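PDB 6LSV: jasmonate-induced oxygenase 2 from Arabidopsis thaliana, which oxidises the stress hormone jasmonate to 12-hydroxyjasmonate, using iron(II), 2-oxoglutarate and molecular oxygen and releasing succinate and carbon dioxide. Local coordinates for residues A[75-80]-A[245-250]; A[7-12]-A[110-115]; A[179-184]-A[189-194]. All coordinates share one frame; numbering follows the deposited sequence.

In the fold
From the N terminus, residues 7-12 start interaction 2, which closes only when the chain reaches the loop at 110-115. Interaction 1 opens inside the span closed by interaction 2, at 75-80, and closes at 245-250, so the two cross. Interaction 3 (179-184 with 189-194) is a short local closure nested within the span of interaction 1 and in series after interaction 2. Interaction 1 joins the large mixed sheet to the small three-stranded sheet, interaction 2 ties the N-terminal segment to the loop before edge strand 120-122, and interaction 3 folds the end of helix 161-186 onto helix 193-197. Interactions 1 and 3 touch through Phe78 CZ and Ile179 CG2, 4.2 Å apart, whereas interaction 2 lies across the chain's centre from both.

Interaction 1 of 3, residues A[75-80]-A[245-250]; sequences WGFFQV and LQVRKD
Lys249 lies over one face of the Trp75 indole, the two side chains crossing at about a right angle. The evidence for a CH-pi contact is that Lys249 CG sits 3.8 Å from the centroid of the six-membered ring of Trp75, 28° off the ring normal. Lys249 CD follows over the same face, offset toward the rim. A bend at chi2 (64°) turns the lysine chain so that NZ ends above the five-membered ring of Trp75, 5.1 Å from its centroid; this is at most a weak cation-pi attraction, and NZ has its hydrogen bond with Gly74 O. Deeper in, Phe77 and Val247 approach from opposite directions. Strands 245-248 and 284-286, the latter carrying the iron ligand His284, belong to the double-stranded beta-helix of 2-oxoglutarate oxygenases, and 77-81 is an N-terminal strand added to its larger sheet. Val247 CG2 meets Phe77 CZ at 3.6 Å and also reaches CE1, while CG1 stands 4.3 Å above the plane of the Phe77 ring, displaced toward its rim. The same Val247 side chain comes within about 4 Å of the His284 side chain, and neighbouring Leu245 touches the bound 2-oxoglutarate.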
loop_
_atom_site.group_PDB
_atom_site.type_symbol
_atom_site.label_atom_id
_atom_site.label_comp_id
_atom_site.label_asym_id
_atom_site.label_seq_id
_atom_site.Cartn_x
_atom_site.Cartn_y
_atom_site.Cartn_z
ATOM N N TRP A 75 -4.311 15.493 -4.553
ATOM C CA TRP A 75 -4.691 14.108 -4.794
ATOM C C TRP A 75 -3.915 13.110 -3.956
ATOM O O TRP A 75 -4.459 12.057 -3.620
ATOM C CB TRP A 75 -4.507 13.756 -6.275
ATOM C CG TRP A 75 -5.284 14.654 -7.168
ATOM C CD1 TRP A 75 -4.924 15.901 -7.591
ATOM C CD2 TRP A 75 -6.571 14.389 -7.737
ATOM N NE1 TRP A 75 -5.904 16.426 -8.398
ATOM C CE2 TRP A 75 -6.926 15.518 -8.503
ATOM C CE3 TRP A 75 -7.455 13.307 -7.679
ATOM C CZ2 TRP A 75 -8.126 15.596 -9.206
ATOM C CZ3 TRP A 75 -8.645 13.385 -8.380
ATOM C CH2 TRP A 75 -8.971 14.522 -9.130
ATOM N N GLY A 76 -2.668 13.413 -3.614
ATOM C CA GLY A 76 -1.876 12.505 -2.814
ATOM C C GLY A 76 -1.349 11.295 -3.545
ATOM O O GLY A 76 -1.046 10.284 -2.902
ATOM N N PHE A 77 -1.237 11.361 -4.869
ATOM C CA PHE A 77 -0.673 10.268 -5.649
ATOM C C PHE A 77 -0.317 10.788 -7.034
ATOM O O PHE A 77 -0.903 11.762 -7.513
ATOM C CB PHE A 77 -1.643 9.080 -5.753
ATOM C CG PHE A 77 -2.845 9.344 -6.621
ATOM C CD1 PHE A 77 -3.962 9.990 -6.109
ATOM C CD2 PHE A 77 -2.862 8.941 -7.950
ATOM C CE1 PHE A 77 -5.070 10.231 -6.903
ATOM C CE2 PHE A 77 -3.968 9.183 -8.751
ATOM C CZ PHE A 77 -5.072 9.829 -8.225
ATOM N N PHE A 78 0.657 10.130 -7.660
ATOM C CA PHE A 78 1.038 10.428 -9.033
ATOM C C PHE A 78 1.647 9.176 -9.651
ATOM O O PHE A 78 2.050 8.245 -8.951
ATOM C CB PHE A 78 2.004 11.626 -9.118
ATOM C CG PHE A 78 3.282 11.453 -8.340
ATOM C CD1 PHE A 78 3.284 11.489 -6.954
ATOM C CD2 PHE A 78 4.485 11.279 -8.997
ATOM C CE1 PHE A 78 4.458 11.335 -6.238
ATOM C CE2 PHE A 78 5.665 11.130 -8.287
ATOM C CZ PHE A 78 5.649 11.156 -6.906
ATOM N N GLN A 79 1.697 9.159 -10.979
ATOM C CA GLN A 79 2.123 7.997 -11.747
ATOM C C GLN A 79 3.421 8.326 -12.471
ATOM O O GLN A 79 3.512 9.355 -13.149
ATOM C CB GLN A 79 1.035 7.588 -12.742
ATOM C CG GLN A 79 1.232 6.235 -13.386
ATOM C CD GLN A 79 0.048 5.832 -14.243
ATOM O OE1 GLN A 79 -0.300 4.653 -14.321
ATOM N NE2 GLN A 79 -0.583 6.812 -14.884
ATOM N N VAL A 80 4.420 7.456 -12.334
ATOM C CA VAL A 80 5.754 7.706 -12.866
ATOM C C VAL A 80 6.085 6.667 -13.931
ATOM O O VAL A 80 5.826 5.472 -13.750
ATOM C CB VAL A 80 6.819 7.719 -11.751
ATOM C CG1 VAL A 80 6.471 8.761 -10.715
ATOM C CG2 VAL A 80 6.943 6.354 -11.089
ATOM N N LEU A 245 -8.390 -0.795 -8.825
ATOM C CA LEU A 245 -7.931 0.214 -7.880
ATOM C C LEU A 245 -8.746 1.492 -8.039
ATOM O O LEU A 245 -8.944 1.982 -9.156
ATOM C CB LEU A 245 -6.447 0.498 -8.090
ATOM C CG LEU A 245 -5.905 1.719 -7.353
ATOM C CD1 LEU A 245 -5.750 1.415 -5.873
ATOM C CD2 LEU A 245 -4.586 2.147 -7.958
ATOM N N GLN A 246 -9.220 2.030 -6.918
ATOM C CA GLN A 246 -10.015 3.249 -6.913
ATOM C C GLN A 246 -9.477 4.203 -5.858
ATOM O O GLN A 246 -9.199 3.790 -4.729
ATOM C CB GLN A 246 -11.493 2.947 -6.646
ATOM C CG GLN A 246 -12.149 2.079 -7.702
ATOM C CD GLN A 246 -13.659 2.153 -7.645
ATOM O OE1 GLN A 246 -14.248 2.115 -6.568
ATOM N NE2 GLN A 246 -14.294 2.263 -8.807
ATOM N N VAL A 247 -9.331 5.473 -6.223
ATOM C CA VAL A 247 -8.915 6.515 -5.294
ATOM C C VAL A 247 -10.086 7.466 -5.094
ATOM O O VAL A 247 -10.925 7.644 -5.985
ATOM C CB VAL A 247 -7.660 7.272 -5.784
ATOM C CG1 VAL A 247 -6.534 6.297 -6.103
ATOM C CG2 VAL A 247 -7.989 8.119 -7.000
ATOM N N ARG A 248 -10.155 8.071 -3.914
ATOM C CA ARG A 248 -11.264 8.948 -3.570
ATOM C C ARG A 248 -10.820 10.403 -3.602
ATOM O O ARG A 248 -9.815 10.767 -2.978
ATOM C CB ARG A 248 -11.843 8.606 -2.197
ATOM C CG ARG A 248 -13.025 9.484 -1.821
ATOM C CD ARG A 248 -13.011 9.836 -0.353
ATOM N NE ARG A 248 -13.591 8.772 0.454
ATOM C CZ ARG A 248 -14.386 8.980 1.498
ATOM N NH1 ARG A 248 -14.690 10.218 1.859
ATOM N NH2 ARG A 248 -14.874 7.953 2.182
ATOM N N LYS A 249 -11.574 11.226 -4.331
ATOM C CA LYS A 249 -11.375 12.672 -4.380
ATOM C C LYS A 249 -12.696 13.344 -4.032
ATOM O O LYS A 249 -13.606 13.392 -4.866
ATOM C CB LYS A 249 -10.894 13.120 -5.755
ATOM C CG LYS A 249 -10.605 14.612 -5.850
ATOM C CD LYS A 249 -9.450 15.019 -4.949
ATOM C CE LYS A 249 -9.177 16.510 -5.059
ATOM N NZ LYS A 249 -8.532 17.042 -3.828
ATOM N N ASP A 250 -12.799 13.859 -2.809
ATOM C CA ASP A 250 -13.974 14.599 -2.339
ATOM C C ASP A 250 -15.264 13.814 -2.591
ATOM O O ASP A 250 -16.153 14.239 -3.334
ATOM C CB ASP A 250 -14.035 15.986 -2.987
ATOM C CG ASP A 250 -12.905 16.895 -2.533
ATOM O OD1 ASP A 250 -12.469 16.779 -1.366
ATOM O OD2 ASP A 250 -12.448 17.723 -3.345
#

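Interaction 2 of 3, residues A[7-12]-A[110-115]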
loop_
_atom_site.group_PDB
_atom_site.type_symbol
_atom_site.label_atom_id
_atom_site.label_comp_id
_atom_site.label_asym_id
_atom_site.label_seq_id
_atom_site.Cartn_x
_atom_site.Cartn_y
_atom_site.Cartn_z
ATOM N N ILE A 7 -9.268 -18.485 10.008
ATOM C CA ILE A 7 -9.143 -17.708 8.780
ATOM C C ILE A 7 -9.738 -18.497 7.622
ATOM O O ILE A 7 -9.425 -19.678 7.433
ATOM C CB ILE A 7 -7.674 -17.353 8.497
ATOM C CG1 ILE A 7 -7.298 -16.007 9.118
ATOM C CG2 ILE A 7 -7.442 -17.246 7.015
ATOM C CD1 ILE A 7 -7.628 -15.880 10.569
ATOM N N VAL A 8 -10.593 -17.845 6.844
ATOM C CA VAL A 8 -11.095 -18.394 5.592
ATOM C C VAL A 8 -10.300 -17.761 4.459
ATOM O O VAL A 8 -10.251 -16.531 4.338
ATOM C CB VAL A 8 -12.597 -18.129 5.425
ATOM C CG1 VAL A 8 -13.021 -18.409 4.000
ATOM C CG2 VAL A 8 -13.388 -18.974 6.396
ATOM N N ARG A 9 -9.668 -18.590 3.634
ATOM C CA ARG A 9 -8.917 -18.084 2.490
ATOM C C ARG A 9 -9.884 -17.764 1.359
ATOM O O ARG A 9 -10.584 -18.653 0.865
ATOM C CB ARG A 9 -7.871 -19.098 2.041
ATOM C CG ARG A 9 -6.941 -19.545 3.153
ATOM C CD ARG A 9 -6.210 -18.370 3.780
ATOM N NE ARG A 9 -5.317 -18.810 4.847
ATOM C CZ ARG A 9 -4.554 -17.997 5.571
ATOM N NH1 ARG A 9 -4.571 -16.691 5.347
ATOM N NH2 ARG A 9 -3.776 -18.492 6.524
ATOM N N VAL A 10 -9.924 -16.492 0.951
ATOM C CA VAL A 10 -10.877 -16.054 -0.066
ATOM C C VAL A 10 -10.735 -16.879 -1.338
ATOM O O VAL A 10 -11.717 -17.101 -2.058
ATOM C CB VAL A 10 -10.702 -14.545 -0.336
ATOM C CG1 VAL A 10 -11.817 -14.028 -1.218
ATOM C CG2 VAL A 10 -10.674 -13.781 0.975
ATOM N N GLN A 11 -9.526 -17.366 -1.623
ATOM C CA GLN A 11 -9.342 -18.249 -2.769
ATOM C C GLN A 11 -10.177 -19.516 -2.634
ATOM O O GLN A 11 -10.693 -20.036 -3.631
ATOM C CB GLN A 11 -7.864 -18.598 -2.932
ATOM C CG GLN A 11 -7.560 -19.348 -4.211
ATOM C CD GLN A 11 -6.179 -19.967 -4.214
ATOM O OE1 GLN A 11 -5.411 -19.807 -3.263
ATOM N NE2 GLN A 11 -5.856 -20.680 -5.285
ATOM N N SER A 12 -10.323 -20.029 -1.408
ATOM C CA SER A 12 -11.134 -21.225 -1.198
ATOM C C SER A 12 -12.588 -20.969 -1.558
ATOM O O SER A 12 -13.265 -21.847 -2.105
ATOM C CB SER A 12 -11.031 -21.696 0.254
ATOM O OG SER A 12 -9.686 -21.912 0.638
ATOM N N THR A 110 0.973 -23.393 5.296
ATOM C CA THR A 110 2.101 -23.416 6.216
ATOM C C THR A 110 2.751 -22.049 6.387
ATOM O O THR A 110 3.556 -21.878 7.311
ATOM C CB THR A 110 3.140 -24.420 5.728
ATOM O OG1 THR A 110 4.200 -24.514 6.685
ATOM C CG2 THR A 110 3.702 -23.956 4.412
ATOM N N TYR A 111 2.432 -21.082 5.527
ATOM C CA TYR A 111 2.933 -19.716 5.635
ATOM C C TYR A 111 1.955 -18.784 6.343
ATOM O O TYR A 111 2.162 -17.566 6.338
ATOM C CB TYR A 111 3.249 -19.161 4.247
ATOM C CG TYR A 111 4.427 -19.805 3.557
ATOM C CD1 TYR A 111 5.665 -19.880 4.176
ATOM C CD2 TYR A 111 4.304 -20.310 2.268
ATOM C CE1 TYR A 111 6.742 -20.455 3.539
ATOM C CE2 TYR A 111 5.373 -20.885 1.624
ATOM C CZ TYR A 111 6.591 -20.956 2.263
ATOM O OH TYR A 111 7.665 -21.532 1.624
ATOM N N SER A 112 0.897 -19.339 6.939
ATOM C CA SER A 112 -0.139 -18.558 7.609
ATOM C C SER A 112 0.458 -17.487 8.515
ATOM O O SER A 112 1.373 -17.754 9.305
ATOM C CB SER A 112 -1.041 -19.477 8.432
ATOM O OG SER A 112 -2.260 -18.816 8.722
ATOM N N ASN A 113 -0.048 -16.259 8.380
ATOM C CA ASN A 113 0.430 -15.165 9.210
ATOM C C ASN A 113 -0.384 -15.090 10.497
ATOM O O ASN A 113 -1.412 -15.748 10.648
ATOM C CB ASN A 113 0.388 -13.838 8.448
ATOM C CG ASN A 113 -1.024 -13.297 8.245
ATOM O OD1 ASN A 113 -2.017 -14.020 8.334
ATOM N ND2 ASN A 113 -1.110 -12.004 7.953
ATOM N N SER A 114 0.091 -14.272 11.425
ATOM C CA SER A 114 -0.506 -14.103 12.739
ATOM C C SER A 114 -0.472 -12.617 13.078
ATOM O O SER A 114 0.333 -11.874 12.516
ATOM C CB SER A 114 0.241 -14.914 13.806
ATOM O OG SER A 114 1.267 -14.137 14.393
ATOM N N PRO A 115 -1.337 -12.162 13.994
ATOM C CA PRO A 115 -1.507 -10.704 14.176
ATOM C C PRO A 115 -0.328 -9.978 14.825
ATOM O O PRO A 115 -0.352 -8.740 14.854
ATOM C CB PRO A 115 -2.759 -10.599 15.059
ATOM C CG PRO A 115 -3.417 -11.945 14.992
ATOM C CD PRO A 115 -2.338 -12.938 14.745
HETATM O O HOH W 1 -3.735 -16.294 8.154
#
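Arg9 reaches Ser112 by a side chain that turns and then runs straight: chi1 (-54°) sets CG beside the backbone N, chi2 (-58°) bends the chain, and the later torsions are fully extended, carrying the guanidinium out to the loop. On the other side, Ser112 swings OG opposite its own backbone N (chi1 -161°). The hydroxyl meets the guanidinium at its edge, in its plane, with Arg9 NH2 and Ser112 OG 2.7 Å apart. A water lies between the segments and joins them, though its link to Arg9 NH1 is weak (3.0 Å). It is hydrogen-bonded to Ser112 OG, and 2.9 Å from Asn113 OD1 it is placed to donate, to one of more acceptors than it has protons for. Ile7 CG2 lies over one face of the guanidinium, toward the rim. The strongest partner of Arg9 is Glu109, just ahead of 110-115 in the same loop, whose salt bridge with NE probably balances much of the arginine's charge. Asn113 ND2 is held by Tyr138 OH and Tyr118 O, the latter from a jasmonate-pocket residue. Arg9 holds the N-cap position of helix 10-15, where Asp137 accepts from Val10 N and Gln11 N. Here the N-terminal extension of this iron/ascorbate-dependent oxygenase packs beside the loop into edge strand 120-122, the Arg9 side chain approaching bound jasmonate to about 11 Å.

Interaction 3 of 3, residues A[179-184]-A[189-194]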
loop_
_atom_site.group_PDB
_atom_site.type_symbol
_atom_site.label_atom_id
_atom_site.label_comp_id
_atom_site.label_asym_id
_atom_site.label_seq_id
_atom_site.Cartn_x
_atom_site.Cartn_y
_atom_site.Cartn_z
ATOM N N ILE A 179 12.641 9.521 -5.247
ATOM C CA ILE A 179 11.334 10.157 -5.102
ATOM C C ILE A 179 11.293 11.010 -3.839
ATOM O O ILE A 179 10.671 12.080 -3.812
ATOM C CB ILE A 179 10.222 9.091 -5.105
ATOM C CG1 ILE A 179 10.115 8.425 -6.475
ATOM C CG2 ILE A 179 8.890 9.704 -4.693
ATOM C CD1 ILE A 179 9.059 7.331 -6.534
ATOM N N MET A 180 11.953 10.550 -2.772
ATOM C CA MET A 180 12.020 11.337 -1.545
ATOM C C MET A 180 12.666 12.693 -1.789
ATOM O O MET A 180 12.282 13.686 -1.160
ATOM C CB MET A 180 12.793 10.568 -0.474
ATOM C CG MET A 180 12.084 9.321 0.022
ATOM S SD MET A 180 10.879 9.679 1.305
ATOM C CE MET A 180 11.971 9.724 2.723
ATOM N N ARG A 181 13.635 12.754 -2.707
ATOM C CA ARG A 181 14.316 14.014 -2.983
ATOM C C ARG A 181 13.400 14.995 -3.703
ATOM O O ARG A 181 13.480 16.207 -3.476
ATOM C CB ARG A 181 15.584 13.757 -3.798
ATOM C CG ARG A 181 16.595 12.869 -3.093
ATOM C CD ARG A 181 18.009 13.146 -3.565
ATOM N NE ARG A 181 18.153 12.959 -5.005
ATOM C CZ ARG A 181 18.490 11.806 -5.577
ATOM N NH1 ARG A 181 18.715 10.731 -4.829
ATOM N NH2 ARG A 181 18.599 11.724 -6.897
ATOM N N VAL A 182 12.525 14.493 -4.576
ATOM C CA VAL A 182 11.570 15.376 -5.237
ATOM C C VAL A 182 10.507 15.846 -4.248
ATOM O O VAL A 182 10.118 17.020 -4.249
ATOM C CB VAL A 182 10.949 14.674 -6.459
ATOM C CG1 VAL A 182 9.858 15.539 -7.079
ATOM C CG2 VAL A 182 12.026 14.350 -7.489
ATOM N N LEU A 183 10.030 14.944 -3.385
ATOM C CA LEU A 183 9.027 15.323 -2.393
ATOM C C LEU A 183 9.558 16.400 -1.455
ATOM O O LEU A 183 8.846 17.359 -1.132
ATOM C CB LEU A 183 8.585 14.093 -1.596
ATOM C CG LEU A 183 7.807 13.019 -2.358
ATOM C CD1 LEU A 183 7.378 11.906 -1.416
ATOM C CD2 LEU A 183 6.603 13.624 -3.055
ATOM N N SER A 184 10.812 16.253 -1.012
ATOM C CA SER A 184 11.427 17.247 -0.134
ATOM C C SER A 184 11.568 18.590 -0.837
ATOM O O SER A 184 11.177 19.634 -0.300
ATOM C CB SER A 184 12.810 16.772 0.320
ATOM O OG SER A 184 12.748 15.573 1.065
ATOM N N LEU A 189 12.444 22.422 0.864
ATOM C CA LEU A 189 13.398 21.926 1.844
ATOM C C LEU A 189 14.670 21.443 1.156
ATOM O O LEU A 189 14.705 21.236 -0.060
ATOM C CB LEU A 189 12.797 20.780 2.661
ATOM C CG LEU A 189 11.399 20.957 3.255
ATOM C CD1 LEU A 189 10.800 19.603 3.600
ATOM C CD2 LEU A 189 11.446 21.843 4.482
ATOM N N LYS A 190 15.721 21.269 1.958
ATOM C CA LYS A 190 16.904 20.556 1.499
ATOM C C LYS A 190 16.481 19.247 0.854
ATOM O O LYS A 190 15.640 18.523 1.392
ATOM C CB LYS A 190 17.852 20.282 2.669
ATOM C CG LYS A 190 18.514 21.514 3.247
ATOM C CD LYS A 190 19.207 21.197 4.563
ATOM C CE LYS A 190 20.286 20.146 4.381
ATOM N NZ LYS A 190 20.100 19.015 5.329
ATOM N N GLU A 191 17.062 18.945 -0.308
ATOM C CA GLU A 191 16.557 17.831 -1.101
ATOM C C GLU A 191 16.627 16.502 -0.360
ATOM O O GLU A 191 15.963 15.546 -0.769
ATOM C CB GLU A 191 17.318 17.739 -2.424
ATOM C CG GLU A 191 18.741 17.236 -2.300
ATOM C CD GLU A 191 19.298 16.764 -3.631
ATOM O OE1 GLU A 191 19.891 15.664 -3.679
ATOM O OE2 GLU A 191 19.135 17.497 -4.632
ATOM N N ASP A 192 17.392 16.422 0.731
ATOM C CA ASP A 192 17.497 15.201 1.521
ATOM C C ASP A 192 16.820 15.328 2.882
ATOM O O ASP A 192 17.122 14.552 3.794
ATOM C CB ASP A 192 18.966 14.802 1.688
ATOM C CG ASP A 192 19.713 15.699 2.663
ATOM O OD1 ASP A 192 19.389 16.904 2.744
ATOM O OD2 ASP A 192 20.632 15.198 3.344
ATOM N N LYS A 193 15.896 16.283 3.032
ATOM C CA LYS A 193 15.251 16.500 4.324
ATOM C C LYS A 193 14.358 15.325 4.714
ATOM O O LYS A 193 14.361 14.899 5.875
ATOM C CB LYS A 193 14.457 17.808 4.297
ATOM C CG LYS A 193 13.781 18.172 5.615
ATOM C CD LYS A 193 14.751 18.146 6.795
ATOM C CE LYS A 193 15.850 19.193 6.661
ATOM N NZ LYS A 193 16.795 19.183 7.818
ATOM N N PHE A 194 13.588 14.784 3.763
ATOM C CA PHE A 194 12.745 13.627 4.065
ATOM C C PHE A 194 13.591 12.411 4.416
ATOM O O PHE A 194 13.328 11.728 5.413
ATOM C CB PHE A 194 11.829 13.305 2.884
ATOM C CG PHE A 194 10.557 14.096 2.866
ATOM C CD1 PHE A 194 10.456 15.294 3.551
ATOM C CD2 PHE A 194 9.460 13.644 2.151
ATOM C CE1 PHE A 194 9.282 16.023 3.532
ATOM C CE2 PHE A 194 8.284 14.369 2.128
ATOM C CZ PHE A 194 8.195 15.561 2.822
#
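Ser184 and Phe194 are joined first by hydrogen bonding: Phe194 N donates to Ser184 OG over 2.9 Å with an angle of 153° at the hydrogen, and OG itself donates to Met180 O. The hydroxyl thus bridges the two helices, accepting from one and donating within the other; its donor is an amide of the first turn of helix 193-197, where the N-cap residue Asp192 makes no capping bond with its side chain. Met180 O also accepts from Ser184 N, which arrives from the opposite face of its plane. A backbone bond from Leu189 N to Ser184 O, 3.3 Å long, spans the connection between the end of helix 161-186 and residues 189-192. The charged contact is a salt bridge of 3.5 Å between Arg181 NE and Glu191 OE1; the side chains run side by side, with guanidinium and carboxylate planes 15° apart. Close to it, Arg181 CA makes a CH...O contact with Glu191 O. Apolar packing centres on Phe194. Its ring has Ser184 CA over the centre of one face and Met180 SD at the edge, while Met180 CE reaches Phe194 CB at 3.6 Å. Leu183 CB packs against Phe194 CE2, and both residues continue onto Ile271 of helix 269-274, with Leu183 also touching Cys72 of helix 63-74 and Ile267 of strand 263-267.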